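Local structure of PA_0080 (Pseudomonas aeruginosa, 3ZHN) at residues 70-75 / 126-131; 57-62 / 85-90. The protein is the outer-membrane lipoprotein TssJ1 of a type VI secretion system, and probably helps anchor the membrane complex of the secretion machine. One frame throughout, in Å; residues are numbered along the deposited sequence.

Contact 1 of 2, residues 70-75 / 126-131; sequences ADYFAL and ATWRQV
W128 holds its CG between the backbone N and the carbonyl carbon (chi1 58°), which turns the indole toward helix 72-77. Y72 has CG trans to its N, and this carries the phenol edge to the indole. The two rings form an edge-to-face (T-shaped) pair, with centroids 5.4 Å apart and planes at 73°. Y72 CD2 sits over the rim of the six-membered ring, 3.8 Å from W128 CZ3. The other indole face is taken by CB of R129. The R129 chain bends at chi3, and this swings the guanidinium past the indole rim until W128 CH2 stands over its centre, 3.8 Å from the plane.

This contact joins a helix outside the β-sandwich to 129-133, an outermost strand of the antiparallel sheet. Its polar link is a single hydrogen bond from R129 NH1 to A70 O, in the loop before helix 72-77, 2.8 Å long. The N-H...O angle is 149°; the donor lies in the carbonyl plane, on a lone pair, while A70 O is somewhat out of the guanidinium plane. NH1 also bonds weakly to F67 O of helix 65-69. L75 CD1 packs 3.7 Å from R129 NH1, and V117 touches Y72, L75 and W128.

Contact 2 of 2, residues 57-62 / 85-90; sequences RLYELK and GDLVEQ
Y59 slants across Q90, with Y59 CD2 3.9 Å from Q90 CG. The planes of the Y59 ring and the Q90 amide are 15° from parallel. L87 CD1 comes to the edge of the same ring, 4.0 Å from Y59 CD2. L61 CD2 meets that methyl too. Y59, L61, L87 and Q90 all project from this face of the sheet. L87 reaches there with CG trans to its N (chi1 -178°).

The strands run antiparallel and are broken by a classic β-bulge. V88 and E89 both face E60. E60 O takes a 2.9 Å hydrogen bond from V88 N and a weak, longer one from E89 N. E60 N in turn donates to E89 O at 2.9 Å. Past the bulge K62 N bonds to D86 O, again at 2.9 Å.

On the opposite face the E60 and E89 side chains lie side by side and point the same way. E60 OE2 is 3.6 Å from E89 OE1, a pairing of like charges that may raise the proton affinity of one of them. R105 of strand 100-107 also touches E60 and may ease this. E60 OE1 is held by a hydrogen bond to T111 OG1. At the end of the strand the extended K62 chain crosses V88 at about a right angle, with K62 CG 3.7 Å from V88 CG2.

Strand 54-61 lies between 87-95, an outermost strand, and 113-118. Helix 79-83 packs on Y59, L87 and Q90 through A79, while L58 and E60 face strand 100-107 of the second sheet.

Contacts 1 and 2 both reach the antiparallel sheet, at its two outermost strands: 129-133 in contact 1 and 87-95 in contact 2. Their centres are 13 Å apart. They meet directly where Y59 OH of contact 2 lies 2.8 Å from L75 O of contact 1, a probable hydrogen bond. This joins helix 72-77 to strand 54-61, an inner strand of that sheet. F67 of helix 65-69 also serves both, touching L75 and meeting the ring of Y59. V117 of strand 113-118 packs on both L75 and Y59. Along the chain the segments alternate: contact 2 pairs the two strands that flank the helical region, and contact 1 ties that region to strand 129-133.

Contact 1 of 2, residues 70-75 / 126-131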
ATOM      1  N   ALA A  70       0.291   6.167  13.395  1.00 10.49           N
ATOM      2  CA  ALA A  70       1.745   6.215  13.532  1.00  9.22           C
ATOM      3  C   ALA A  70       2.327   7.292  12.623  1.00 10.01           C
ATOM      4  O   ALA A  70       1.829   7.572  11.558  1.00 11.39           O
ATOM      5  CB  ALA A  70       2.306   4.903  13.148  1.00 10.47           C
ATOM      6  N   ASP A  71       3.448   7.856  13.032  1.00 12.54           N
ATOM      7  CA  ASP A  71       4.231   8.745  12.172  1.00 10.58           C
ATOM      8  C   ASP A  71       4.902   7.937  11.032  1.00 10.33           C
ATOM      9  O   ASP A  71       5.248   6.740  11.133  1.00 11.06           O
ATOM     10  CB  ASP A  71       5.354   9.396  12.994  1.00 10.40           C
ATOM     11  CG  ASP A  71       4.852  10.502  13.887  1.00 10.84           C
ATOM     12  OD1 ASP A  71       3.638  10.783  14.023  1.00 12.31           O
ATOM     13  OD2 ASP A  71       5.671  11.097  14.605  1.00 13.04           O
ATOM     14  N   TYR A  72       5.156   8.654   9.949  1.00 10.65           N
ATOM     15  CA  TYR A  72       5.829   8.115   8.798  1.00 10.90           C
ATOM     16  C   TYR A  72       7.159   7.409   9.123  1.00  9.85           C
ATOM     17  O   TYR A  72       7.328   6.270   8.713  1.00 11.13           O
ATOM     18  CB  TYR A  72       6.088   9.205   7.771  1.00 12.68           C
ATOM     19  CG  TYR A  72       6.774   8.704   6.545  1.00 10.59           C
ATOM     20  CD1 TYR A  72       8.129   8.596   6.515  1.00 11.68           C
ATOM     21  CD2 TYR A  72       6.012   8.337   5.417  1.00 11.81           C
ATOM     22  CE1 TYR A  72       8.794   8.119   5.374  1.00 14.78           C
ATOM     23  CE2 TYR A  72       6.613   7.839   4.304  1.00 14.15           C
ATOM     24  CZ  TYR A  72       8.023   7.741   4.258  1.00 14.92           C
ATOM     25  OH  TYR A  72       8.684   7.221   3.158  1.00 20.82           O
ATOM     26  N   PHE A  73       8.082   8.075   9.810  1.00 11.78           N
ATOM     27  CA  PHE A  73       9.351   7.449  10.084  1.00 14.50           C
ATOM     28  C   PHE A  73       9.206   6.155  10.936  1.00 14.10           C
ATOM     29  O   PHE A  73       9.966   5.179  10.805  1.00 16.95           O
ATOM     30  CB  PHE A  73      10.337   8.383  10.799  1.00 16.11           C
ATOM     31  CG  PHE A  73      10.970   9.430   9.908  1.00 17.11           C
ATOM     32  CD1 PHE A  73      11.607   9.095   8.753  1.00 19.41           C
ATOM     33  CD2 PHE A  73      10.987  10.784  10.322  1.00 20.48           C
ATOM     34  CE1 PHE A  73      12.229  10.089   7.988  1.00 22.60           C
ATOM     35  CE2 PHE A  73      11.596  11.767   9.578  1.00 20.47           C
ATOM     36  CZ  PHE A  73      12.244  11.402   8.426  1.00 21.49           C
ATOM     37  N   ALA A  74       8.204   6.156  11.802  1.00 12.70           N
ATOM     38  CA  ALA A  74       7.976   5.018  12.692  1.00 13.10           C
ATOM     39  C   ALA A  74       7.534   3.807  11.822  1.00 14.97           C
ATOM     40  O   ALA A  74       7.954   2.696  12.042  1.00 18.42           O
ATOM     41  CB  ALA A  74       6.921   5.383  13.765  1.00 17.38           C
ATOM     42  N   LEU A  75       6.685   4.045  10.828  1.00 13.49           N
ATOM     43  CA  LEU A  75       6.182   2.977   9.949  1.00 13.53           C
ATOM     44  C   LEU A  75       7.233   2.473   8.969  1.00 13.76           C
ATOM     45  O   LEU A  75       7.142   1.305   8.481  1.00 15.95           O
ATOM     46  CB  LEU A  75       4.971   3.478   9.125  1.00 12.54           C
ATOM     47  CG  LEU A  75       3.714   3.622   9.945  1.00 12.21           C
ATOM     48  CD1 LEU A  75       2.563   4.138   9.112  1.00 13.31           C
ATOM     49  CD2 LEU A  75       3.327   2.330  10.685  1.00 12.38           C
ATOM     50  N   ALA A 126       0.248  14.961   0.281  1.00 10.58           N
ATOM     51  CA  ALA A 126      -0.004  13.661  -0.290  1.00 10.94           C
ATOM     52  C   ALA A 126      -0.981  12.827   0.531  1.00 10.68           C
ATOM     53  O   ALA A 126      -0.972  12.881   1.764  1.00 11.11           O
ATOM     54  CB  ALA A 126       1.323  12.890  -0.457  1.00 12.79           C
ATOM     55  N   THR A 127      -1.742  11.970  -0.159  1.00  9.05           N
ATOM     56  CA  THR A 127      -2.413  10.830   0.510  1.00  9.15           C
ATOM     57  C   THR A 127      -1.451   9.663   0.402  1.00  9.13           C
ATOM     58  O   THR A 127      -1.451   8.810  -0.485  1.00 10.60           O
ATOM     59  CB  THR A 127      -3.738  10.560  -0.151  1.00 10.12           C
ATOM     60  OG1 THR A 127      -4.507  11.765  -0.149  1.00 13.62           O
ATOM     61  CG2 THR A 127      -4.552   9.517   0.564  1.00 11.22           C
ATOM     62  N   TRP A 128      -0.583   9.626   1.401  1.00  9.12           N
ATOM     63  CA  TRP A 128       0.520   8.695   1.440  1.00 10.13           C
ATOM     64  C   TRP A 128       0.296   7.415   2.226  1.00  8.34           C
ATOM     65  O   TRP A 128       1.132   6.513   2.163  1.00  8.65           O
ATOM     66  CB  TRP A 128       1.815   9.346   1.957  1.00  9.84           C
ATOM     67  CG  TRP A 128       1.655   9.929   3.339  1.00  8.77           C
ATOM     68  CD1 TRP A 128       1.400  11.253   3.640  1.00 11.05           C
ATOM     69  CD2 TRP A 128       1.923   9.296   4.589  1.00  8.96           C
ATOM     70  NE1 TRP A 128       1.439  11.443   5.009  1.00 10.61           N
ATOM     71  CE2 TRP A 128       1.746  10.264   5.614  1.00 11.30           C
ATOM     72  CE3 TRP A 128       2.244   7.964   4.961  1.00 10.15           C
ATOM     73  CZ2 TRP A 128       1.899   9.943   6.983  1.00 10.67           C
ATOM     74  CZ3 TRP A 128       2.398   7.656   6.291  1.00 10.56           C
ATOM     75  CH2 TRP A 128       2.227   8.645   7.293  1.00 10.47           C
ATOM     76  N   ARG A 129      -0.844   7.316   2.902  1.00  8.60           N
ATOM     77  CA  ARG A 129      -1.196   6.157   3.632  1.00  9.61           C
ATOM     78  C   ARG A 129      -2.638   5.763   3.295  1.00  8.29           C
ATOM     79  O   ARG A 129      -3.508   6.618   3.217  1.00 11.26           O
ATOM     80  CB  ARG A 129      -1.053   6.411   5.148  1.00 10.18           C
ATOM     81  CG  ARG A 129      -1.496   5.243   6.013  1.00 11.34           C
ATOM     82  CD  ARG A 129      -1.088   5.349   7.473  1.00 10.91           C
ATOM     83  NE  ARG A 129      -1.510   6.639   7.959  1.00 11.42           N
ATOM     84  CZ  ARG A 129      -0.957   7.259   9.004  1.00 11.72           C
ATOM     85  NH1 ARG A 129      -0.143   6.611   9.799  1.00 12.19           N
ATOM     86  NH2 ARG A 129      -1.206   8.546   9.177  1.00 10.63           N
ATOM     87  N   GLN A 130      -2.884   4.452   3.174  1.00  9.40           N
ATOM     88  CA  GLN A 130      -4.190   3.879   3.042  1.00 10.22           C
ATOM     89  C   GLN A 130      -4.281   2.594   3.846  1.00  9.60           C
ATOM     90  O   GLN A 130      -3.270   1.933   4.026  1.00 10.41           O
ATOM     91  CB  GLN A 130      -4.536   3.561   1.593  1.00 12.05           C
ATOM     92  CG  GLN A 130      -4.656   4.722   0.616  1.00 13.56           C
ATOM     93  CD  GLN A 130      -5.876   5.537   0.789  1.00 19.67           C
ATOM     94  OE1 GLN A 130      -6.605   5.388   1.708  1.00 32.30           O
ATOM     95  NE2 GLN A 130      -6.104   6.418  -0.136  1.00 28.10           N
ATOM     96  N   VAL A 131      -5.475   2.294   4.372  1.00  9.50           N
ATOM     97  CA  VAL A 131      -5.725   0.998   4.972  1.00 11.28           C
ATOM     98  C   VAL A 131      -6.978   0.415   4.388  1.00 10.07           C
ATOM     99  O   VAL A 131      -7.866   1.177   3.972  1.00 13.54           O
ATOM    100  CB  VAL A 131      -6.005   1.086   6.518  1.00 13.71           C
ATOM    101  CG1 VAL A 131      -4.816   1.567   7.265  1.00 18.14           C
ATOM    102  CG2 VAL A 131      -7.267   1.951   6.873  1.00 16.18           C
TER

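Contact 2 of 2, residues 57-62 / 85-90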
ATOM      1  N   ARG A  57       5.359   0.558   0.264  1.00  9.59           N
ATOM      2  CA  ARG A  57       5.385  -0.521   1.239  1.00 10.16           C
ATOM      3  C   ARG A  57       3.936  -0.987   1.474  1.00  9.55           C
ATOM      4  O   ARG A  57       3.042  -0.184   1.674  1.00 10.06           O
ATOM      5  CB  ARG A  57       6.028   0.007   2.530  1.00 13.11           C
ATOM      6  N   LEU A  58       3.758  -2.300   1.408  1.00 10.32           N
ATOM      7  CA  LEU A  58       2.556  -3.001   1.723  1.00  9.90           C
ATOM      8  C   LEU A  58       2.707  -3.697   3.044  1.00  9.75           C
ATOM      9  O   LEU A  58       3.738  -4.342   3.299  1.00 11.50           O
ATOM     10  CB  LEU A  58       2.262  -4.006   0.632  1.00 12.87           C
ATOM     11  CG  LEU A  58       1.108  -4.987   0.744  1.00 14.54           C
ATOM     12  CD1 LEU A  58       0.841  -5.580  -0.588  1.00 23.83           C
ATOM     13  CD2 LEU A  58       1.262  -6.117   1.695  1.00 18.49           C
ATOM     14  N   TYR A  59       1.712  -3.580   3.923  1.00  9.19           N
ATOM     15  CA  TYR A  59       1.727  -4.172   5.263  1.00 10.58           C
ATOM     16  C   TYR A  59       0.507  -5.110   5.432  1.00  8.43           C
ATOM     17  O   TYR A  59      -0.656  -4.717   5.134  1.00 11.11           O
ATOM     18  CB  TYR A  59       1.630  -3.071   6.331  1.00 10.21           C
ATOM     19  CG  TYR A  59       2.676  -2.021   6.273  1.00  9.80           C
ATOM     20  CD1 TYR A  59       2.683  -1.023   5.288  1.00 10.03           C
ATOM     21  CD2 TYR A  59       3.682  -1.990   7.198  1.00 10.75           C
ATOM     22  CE1 TYR A  59       3.634  -0.043   5.307  1.00 10.78           C
ATOM     23  CE2 TYR A  59       4.633  -1.003   7.217  1.00 12.37           C
ATOM     24  CZ  TYR A  59       4.653  -0.037   6.237  1.00 12.00           C
ATOM     25  OH  TYR A  59       5.628   0.982   6.203  1.00 13.71           O
ATOM     26  N   GLU A  60       0.779  -6.349   5.825  1.00  9.55           N
ATOM     27  CA  GLU A  60      -0.279  -7.235   6.256  1.00 10.97           C
ATOM     28  C   GLU A  60      -0.422  -7.038   7.766  1.00 10.39           C
ATOM     29  O   GLU A  60       0.564  -7.146   8.524  1.00 10.89           O
ATOM     30  CB  GLU A  60       0.052  -8.685   5.909  1.00 12.57           C
ATOM     31  CG  GLU A  60       0.078  -8.993   4.464  1.00 14.52           C
ATOM     32  CD  GLU A  60       0.049 -10.518   4.201  1.00 21.29           C
ATOM     33  OE1 GLU A  60      -0.363 -11.331   5.095  1.00 26.39           O
ATOM     34  OE2 GLU A  60       0.435 -10.882   3.095  1.00 23.04           O
ATOM     35  N   LEU A  61      -1.649  -6.751   8.185  1.00  9.77           N
ATOM     36  CA  LEU A  61      -2.003  -6.318   9.550  1.00 10.53           C
ATOM     37  C   LEU A  61      -3.092  -7.184  10.191  1.00  9.97           C
ATOM     38  O   LEU A  61      -4.072  -7.499   9.522  1.00 11.79           O
ATOM     39  CB  LEU A  61      -2.409  -4.860   9.534  1.00  9.98           C
ATOM     40  CG  LEU A  61      -1.368  -3.829   9.015  1.00 10.20           C
ATOM     41  CD1 LEU A  61      -2.057  -2.506   8.742  1.00 12.58           C
ATOM     42  CD2 LEU A  61      -0.244  -3.609  10.012  1.00 12.15           C
ATOM     43  N   LYS A  62      -2.930  -7.482  11.480  1.00 11.17           N
ATOM     44  CA  LYS A  62      -4.006  -8.054  12.253  1.00 11.80           C
ATOM     45  C   LYS A  62      -5.016  -7.001  12.757  1.00 12.00           C
ATOM     46  O   LYS A  62      -6.175  -7.279  12.926  1.00 12.72           O
ATOM     47  CB  LYS A  62      -3.466  -8.812  13.462  1.00 12.57           C
ATOM     48  CG  LYS A  62      -2.477  -9.869  13.119  1.00 15.32           C
ATOM     49  CD  LYS A  62      -2.119 -10.703  14.372  1.00 17.43           C
ATOM     50  CE  LYS A  62      -1.011 -11.677  14.119  1.00 26.08           C
ATOM     51  NZ  LYS A  62      -0.708 -12.402  15.387  1.00 31.59           N
ATOM     52  N   GLY A  85       2.785  -6.924  17.545  1.00 20.05           N
ATOM     53  CA  GLY A  85       1.983  -8.079  17.115  1.00 17.09           C
ATOM     54  C   GLY A  85       1.012  -7.837  16.004  1.00 15.81           C
ATOM     55  O   GLY A  85       0.548  -8.781  15.368  1.00 21.12           O
ATOM     56  N   ASP A  86       0.648  -6.567  15.810  1.00 15.99           N
ATOM     57  CA  ASP A  86      -0.298  -6.177  14.734  1.00 12.72           C
ATOM     58  C   ASP A  86       0.347  -6.504  13.360  1.00 11.51           C
ATOM     59  O   ASP A  86      -0.359  -6.650  12.402  1.00 11.75           O
ATOM     60  CB  ASP A  86      -0.571  -4.653  14.725  1.00 14.94           C
ATOM     61  CG  ASP A  86      -1.437  -4.129  15.916  1.00 15.03           C
ATOM     62  OD1 ASP A  86      -1.969  -4.959  16.729  1.00 18.68           O
ATOM     63  OD2 ASP A  86      -1.535  -2.844  16.022  1.00 15.62           O
ATOM     64  N   LEU A  87       1.670  -6.535  13.282  1.00 10.78           N
ATOM     65  CA  LEU A  87       2.371  -6.597  11.990  1.00  9.85           C
ATOM     66  C   LEU A  87       2.702  -8.032  11.622  1.00 11.62           C
ATOM     67  O   LEU A  87       3.427  -8.681  12.336  1.00 16.04           O
ATOM     68  CB  LEU A  87       3.635  -5.789  12.009  1.00 13.21           C
ATOM     69  CG  LEU A  87       4.416  -5.734  10.700  1.00 15.29           C
ATOM     70  CD1 LEU A  87       3.553  -5.238   9.530  1.00 14.92           C
ATOM     71  CD2 LEU A  87       5.689  -4.891  10.938  1.00 19.50           C
ATOM     72  N   VAL A  88       2.127  -8.505  10.516  1.00 10.28           N
ATOM     73  CA  VAL A  88       2.321  -9.840   9.987  1.00 10.54           C
ATOM     74  C   VAL A  88       3.521  -9.859   8.969  1.00 11.36           C
ATOM     75  O   VAL A  88       4.365 -10.701   9.031  1.00 12.31           O
ATOM     76  CB  VAL A  88       1.031 -10.412   9.380  1.00 11.43           C
ATOM     77  CG1 VAL A  88       1.270 -11.746   8.785  1.00 13.22           C
ATOM     78  CG2 VAL A  88      -0.056 -10.537  10.451  1.00 12.93           C
ATOM     79  N   GLU A  89       3.557  -8.894   8.053  1.00 11.77           N
ATOM     80  CA  GLU A  89       4.524  -8.865   6.998  1.00 11.52           C
ATOM     81  C   GLU A  89       4.598  -7.463   6.443  1.00 11.14           C
ATOM     82  O   GLU A  89       3.578  -6.728   6.411  1.00 12.74           O
ATOM     83  CB  GLU A  89       4.135  -9.868   5.894  1.00 13.85           C
ATOM     84  CG  GLU A  89       4.990  -9.869   4.686  1.00 14.79           C
ATOM     85  CD  GLU A  89       4.503 -10.834   3.607  1.00 16.18           C
ATOM     86  OE1 GLU A  89       3.803 -11.837   3.933  1.00 18.16           O
ATOM     87  OE2 GLU A  89       4.843 -10.598   2.436  1.00 16.29           O
ATOM     88  N   GLN A  90       5.773  -7.103   5.971  1.00 11.77           N
ATOM     89  CA  GLN A  90       5.954  -5.877   5.206  1.00 12.63           C
ATOM     90  C   GLN A  90       6.704  -6.122   3.872  1.00 14.06           C
ATOM     91  O   GLN A  90       7.754  -6.754   3.905  1.00 17.15           O
ATOM     92  CB  GLN A  90       6.887  -4.951   5.921  1.00 18.23           C
ATOM     93  CG  GLN A  90       6.632  -4.516   7.269  1.00 29.13           C
ATOM     94  CD  GLN A  90       7.910  -3.868   7.759  1.00 32.53           C
ATOM     95  OE1 GLN A  90       8.687  -4.489   8.543  1.00 37.54           O
ATOM     96  NE2 GLN A  90       8.173  -2.668   7.266  1.00 17.26           N
TER